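Local coordinates for ABC transporter periplasmic-binding protein YtfQ (Mycobacterium smegmatis, PDB 6HBD) that binds beta-D-galactofuranose in the cleft between its two lobes and probably delivers furanose sugars to an ABC transporter for uptake, at residues A[209-214]-A[237-242]; A[187-192]-A[216-221]. All coordinates share one frame; numbering follows the deposited sequence.

Contact 1. Residues A[209-214]-A[237-242]. With GZL (beta-D-galactofuranose), chain L.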
# COMPACT_ATOMS: atom_id res chain seq x y z
N VAL A 209 -18.08 -1.67 -4.36
CA VAL A 209 -16.79 -2.19 -4.81
C VAL A 209 -15.76 -1.82 -3.73
O VAL A 209 -15.80 -0.73 -3.17
CB VAL A 209 -16.39 -1.75 -6.26
CG1 VAL A 209 -17.24 -0.60 -6.77
CG2 VAL A 209 -14.89 -1.45 -6.43
N PHE A 210 -14.87 -2.76 -3.41
CA PHE A 210 -13.83 -2.56 -2.44
C PHE A 210 -12.54 -2.66 -3.20
O PHE A 210 -12.11 -3.76 -3.58
CB PHE A 210 -13.88 -3.59 -1.30
CG PHE A 210 -12.60 -3.68 -0.48
CD1 PHE A 210 -12.08 -2.55 0.15
CD2 PHE A 210 -11.88 -4.86 -0.42
CE1 PHE A 210 -10.89 -2.62 0.86
CE2 PHE A 210 -10.67 -4.92 0.28
CZ PHE A 210 -10.19 -3.80 0.92
N ALA A 211 -11.91 -1.49 -3.44
CA ALA A 211 -10.65 -1.44 -4.15
C ALA A 211 -9.54 -1.48 -3.11
O ALA A 211 -9.58 -0.71 -2.16
CB ALA A 211 -10.56 -0.18 -4.99
N GLN A 212 -8.56 -2.38 -3.27
CA GLN A 212 -7.47 -2.49 -2.30
C GLN A 212 -6.44 -1.38 -2.47
O GLN A 212 -5.47 -1.31 -1.72
CB GLN A 212 -6.81 -3.88 -2.37
CG GLN A 212 -7.68 -4.95 -1.72
CD GLN A 212 -7.10 -6.32 -1.92
OE1 GLN A 212 -5.94 -6.50 -2.30
NE2 GLN A 212 -7.92 -7.33 -1.69
N ASN A 213 -6.65 -0.51 -3.47
CA ASN A 213 -5.76 0.61 -3.73
C ASN A 213 -6.63 1.58 -4.50
O ASN A 213 -7.32 1.15 -5.41
CB ASN A 213 -4.55 0.08 -4.48
CG ASN A 213 -4.07 0.86 -5.64
OD1 ASN A 213 -4.38 0.54 -6.79
ND2 ASN A 213 -3.29 1.88 -5.37
N ASP A 214 -6.71 2.86 -4.06
CA ASP A 214 -7.66 3.76 -4.71
C ASP A 214 -7.36 4.02 -6.21
O ASP A 214 -8.29 4.43 -6.90
CB ASP A 214 -7.91 5.08 -3.94
CG ASP A 214 -6.79 5.85 -3.32
OD1 ASP A 214 -5.65 5.75 -3.82
OD2 ASP A 214 -7.06 6.61 -2.35
N ILE A 237 -17.99 3.15 -3.64
CA ILE A 237 -16.59 2.77 -3.72
C ILE A 237 -15.96 3.07 -2.38
O ILE A 237 -16.29 4.09 -1.75
CB ILE A 237 -15.79 3.44 -4.86
CG1 ILE A 237 -16.60 3.41 -6.21
CG2 ILE A 237 -14.39 2.78 -4.99
CD1 ILE A 237 -16.06 4.30 -7.33
N VAL A 238 -15.12 2.10 -1.89
CA VAL A 238 -14.34 2.19 -0.67
C VAL A 238 -12.96 1.65 -1.01
O VAL A 238 -12.85 0.59 -1.62
CB VAL A 238 -14.99 1.56 0.58
CG1 VAL A 238 -16.49 1.43 0.43
CG2 VAL A 238 -14.36 0.23 0.98
N ALA A 239 -11.91 2.44 -0.70
CA ALA A 239 -10.57 2.03 -1.04
C ALA A 239 -9.58 2.35 0.05
O ALA A 239 -9.93 2.96 1.06
CB ALA A 239 -10.16 2.68 -2.35
N VAL A 240 -8.35 1.84 -0.14
CA VAL A 240 -7.23 2.01 0.78
C VAL A 240 -6.17 2.86 0.05
O VAL A 240 -6.03 2.70 -1.16
CB VAL A 240 -6.70 0.63 1.24
CG1 VAL A 240 -5.45 0.77 2.12
CG2 VAL A 240 -7.79 -0.13 1.98
N ASP A 241 -5.46 3.73 0.78
CA ASP A 241 -4.41 4.66 0.35
C ASP A 241 -4.78 6.10 0.63
O ASP A 241 -3.95 6.67 1.35
CB ASP A 241 -3.95 4.56 -1.11
CG ASP A 241 -3.07 3.38 -1.47
OD1 ASP A 241 -2.73 2.58 -0.55
OD2 ASP A 241 -2.70 3.26 -2.66
N ALA A 242 -5.78 6.76 0.08
CA ALA A 242 -5.93 8.21 0.32
C ALA A 242 -4.81 9.02 -0.40
O ALA A 242 -4.11 9.81 0.20
CB ALA A 242 -5.97 8.54 1.82
C6 GZL L . 1.29 -0.49 0.95
C5 GZL L . 2.03 -0.44 -0.37
C4 GZL L . 1.11 -0.62 -1.56
C3 GZL L . 0.02 0.43 -1.70
C2 GZL L . -0.27 0.35 -3.19
O6 GZL L . 2.21 -0.50 2.03
O5 GZL L . 3.10 -1.40 -0.39
O4 GZL L . 1.87 -0.49 -2.78
O3 GZL L . -1.16 0.19 -0.95
C1 GZL L . 1.13 0.26 -3.76
O2 GZL L . -0.94 1.49 -3.72
O1 GZL L . 0.93 -0.46 -4.92
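N213 and D241 meet beside the sugar at the C-terminal ends of two parallel strands. N213 ND2 gives D241 OD2 a fairly straight hydrogen bond of 3.1 Å: OD2 lies close to the amide plane of N213, while ND2 comes to its syn side, tilted 35° from the carboxylate plane, the two planes 72° apart. The carboxylate accepts from galactofuranose with both oxygens, OD2 from O2 at 2.7 Å and OD1 from O3 at 2.9 Å; the bond from ND2 to O2 is weak and bent. Behind this polar end the strands are tightly joined: V238 N bonds V209 O, and A211 N bonds V238 O at 2.9 Å. With CG anti to the backbone N (chi1 164°), the F210 ring extends in the strand direction, where CD1 meets V238 CG2 at 3.7 Å and V240 CG2 lies at the ring edge. Beyond A211 the ladder loosens, V240 N reaching A211 O at a weak 3.5 Å as the chain corners at V240. D214 ties the ends together: its N bonds V240 O, and its OD2 receives A242 N from above the carboxylate plane at 2.8 Å, while OD1 bonds T243. The contact pairs the strands of the beta-alpha-beta unit 208-211, 214-226, 236-239, flanked in the sheet by strands 146-152 and 257-260; helix 124-138 packs on the face carrying F210 and V238.

Contact 2. Residues A[187-192]-A[216-221]. With GZL (beta-D-galactofuranose), chain L.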
# COMPACT_ATOMS: atom_id res chain seq x y z
N PHE A 187 -2.78 -3.39 -8.80
CA PHE A 187 -2.61 -2.10 -8.14
C PHE A 187 -2.45 -0.91 -9.16
O PHE A 187 -1.82 0.11 -8.82
CB PHE A 187 -1.46 -2.15 -7.07
CG PHE A 187 -1.72 -2.79 -5.73
CD1 PHE A 187 -2.93 -2.60 -5.07
CD2 PHE A 187 -0.69 -3.36 -5.00
CE1 PHE A 187 -3.12 -3.04 -3.75
CE2 PHE A 187 -0.90 -3.84 -3.71
CZ PHE A 187 -2.11 -3.68 -3.09
N THR A 188 -3.09 -1.01 -10.35
CA THR A 188 -3.03 0.04 -11.37
C THR A 188 -4.41 0.60 -11.67
O THR A 188 -5.42 -0.02 -11.34
CB THR A 188 -2.41 -0.49 -12.65
OG1 THR A 188 -3.20 -1.58 -13.15
CG2 THR A 188 -0.97 -0.92 -12.46
N ARG A 189 -4.45 1.79 -12.28
CA ARG A 189 -5.71 2.41 -12.70
C ARG A 189 -6.30 1.60 -13.87
O ARG A 189 -7.49 1.28 -13.84
CB ARG A 189 -5.51 3.86 -13.19
CG ARG A 189 -5.49 4.93 -12.11
CD ARG A 189 -6.33 6.13 -12.54
NE ARG A 189 -5.98 7.35 -11.82
CZ ARG A 189 -6.48 8.55 -12.10
NH1 ARG A 189 -7.37 8.70 -13.08
NH2 ARG A 189 -6.10 9.61 -11.39
N SER A 190 -5.47 1.29 -14.89
CA SER A 190 -5.89 0.51 -16.07
C SER A 190 -6.43 -0.85 -15.63
O SER A 190 -7.52 -1.24 -16.04
CB SER A 190 -4.74 0.33 -17.05
OG SER A 190 -3.57 -0.17 -16.41
N GLY A 191 -5.69 -1.53 -14.76
CA GLY A 191 -6.07 -2.82 -14.21
C GLY A 191 -7.40 -2.78 -13.48
O GLY A 191 -8.19 -3.71 -13.60
N GLY A 192 -7.65 -1.71 -12.74
CA GLY A 192 -8.92 -1.54 -12.03
C GLY A 192 -10.09 -1.30 -12.96
O GLY A 192 -11.22 -1.71 -12.67
N MET A 216 -6.95 1.56 -8.39
CA MET A 216 -7.88 0.57 -8.97
C MET A 216 -9.33 1.04 -8.85
O MET A 216 -10.10 0.87 -9.78
CB MET A 216 -7.70 -0.81 -8.32
CG MET A 216 -6.40 -1.46 -8.72
SD MET A 216 -5.97 -3.02 -7.95
CE MET A 216 -6.75 -2.88 -6.37
N GLY A 217 -9.67 1.64 -7.72
CA GLY A 217 -10.99 2.22 -7.48
C GLY A 217 -11.28 3.43 -8.36
O GLY A 217 -12.45 3.79 -8.57
N LEU A 218 -10.22 4.12 -8.84
CA LEU A 218 -10.39 5.24 -9.76
C LEU A 218 -10.73 4.67 -11.16
O LEU A 218 -11.74 5.06 -11.74
CB LEU A 218 -9.18 6.20 -9.77
CG LEU A 218 -9.01 7.08 -8.51
CD1 LEU A 218 -7.59 7.65 -8.42
CD2 LEU A 218 -10.05 8.20 -8.45
N GLY A 219 -9.97 3.66 -11.62
CA GLY A 219 -10.27 2.96 -12.87
C GLY A 219 -11.67 2.37 -12.83
O GLY A 219 -12.45 2.48 -13.77
N ALA A 220 -12.03 1.81 -11.68
CA ALA A 220 -13.37 1.27 -11.48
C ALA A 220 -14.42 2.41 -11.56
O ALA A 220 -15.44 2.24 -12.21
CB ALA A 220 -13.45 0.57 -10.15
N MET A 221 -14.12 3.59 -10.98
CA MET A 221 -14.98 4.77 -11.06
C MET A 221 -15.18 5.17 -12.53
O MET A 221 -16.32 5.42 -12.90
CB MET A 221 -14.38 5.91 -10.21
CG MET A 221 -15.08 7.24 -10.33
SD MET A 221 -13.94 8.59 -9.86
CE MET A 221 -12.66 8.49 -11.19
C6 GZL L . 1.29 -0.49 0.95
C5 GZL L . 2.03 -0.44 -0.37
C4 GZL L . 1.11 -0.62 -1.56
C3 GZL L . 0.02 0.43 -1.70
C2 GZL L . -0.27 0.35 -3.19
O6 GZL L . 2.21 -0.50 2.03
O5 GZL L . 3.10 -1.40 -0.39
O4 GZL L . 1.87 -0.49 -2.78
O3 GZL L . -1.16 0.19 -0.95
C1 GZL L . 1.13 0.26 -3.76
O2 GZL L . -0.94 1.49 -3.72
O1 GZL L . 0.93 -0.46 -4.92
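R189 and G219 bring the backbones of helices 189-202 and 214-226 within 4.6 Å at their CA atoms, and G192 and M216 come closer still, at 3.9 Å. No conventional hydrogen bond crosses; instead CA-H...O contacts run both ways, from G219 CA to R189 O at 3.4 Å and from G192 CA to M216 O at 3.5 Å. G192 and G219, with no side chain, let the backbones approach this closely, each CA resting against a carbonyl oxygen of the other helix. T188 is the N-cap of helix 189-202, its OG1 accepting from G191 N and also hydrogen-bonded to G185 O.

Among the side chains, M216 lies along the start of that helix. Its CG sits against T188 O, and SD comes 3.3 Å from F187 N; the bend at chi3 (-30°) carries CE to within 4.0 Å of F187 CD1. This is an oblique Met-aromatic contact, the sulfur 65° off the ring normal. The F187 ring in turn lays one face against galactofuranose, with C2 over its centre, and CD2 is 3.3 Å from O1: an aromatic face against the sugar, as is common in carbohydrate-binding sites. M216 thus flanks a residue that touches the ligand. At the other margin L218 lies over one face of the R189 guanidinium, CD1 being 3.8 Å from NE, while NH2 of the arginine forms a salt bridge with D245.

Around the pair, L218 also packs on A249 of helix 244-252, M216 and A220 rest on L151 of strand 146-152, and F187 reaches P159 and R163 of helix 158-171.

Overall arrangement
Contacts 1 and 2 lie in the same lobe, their centres about 9 Å apart, and their segments alternate along the chain: 187-192, 209-214, 216-221, 237-242. Contact 1 pairs neighbouring strands of the six-stranded sheet; contact 2 packs two helices that alternate with the strands, and helix 214-226 lies on that sheet. They touch directly, N213 CB lying 3.2 Å from F187 CD1 and A211 CB 3.4 Å from G217 N. Both reach the sugar where strand ends and helix starts face the cleft, contact 1 with polar groups and contact 2 with an aromatic face; D105, E28, S29 and R163 also hydrogen-bond the ligand.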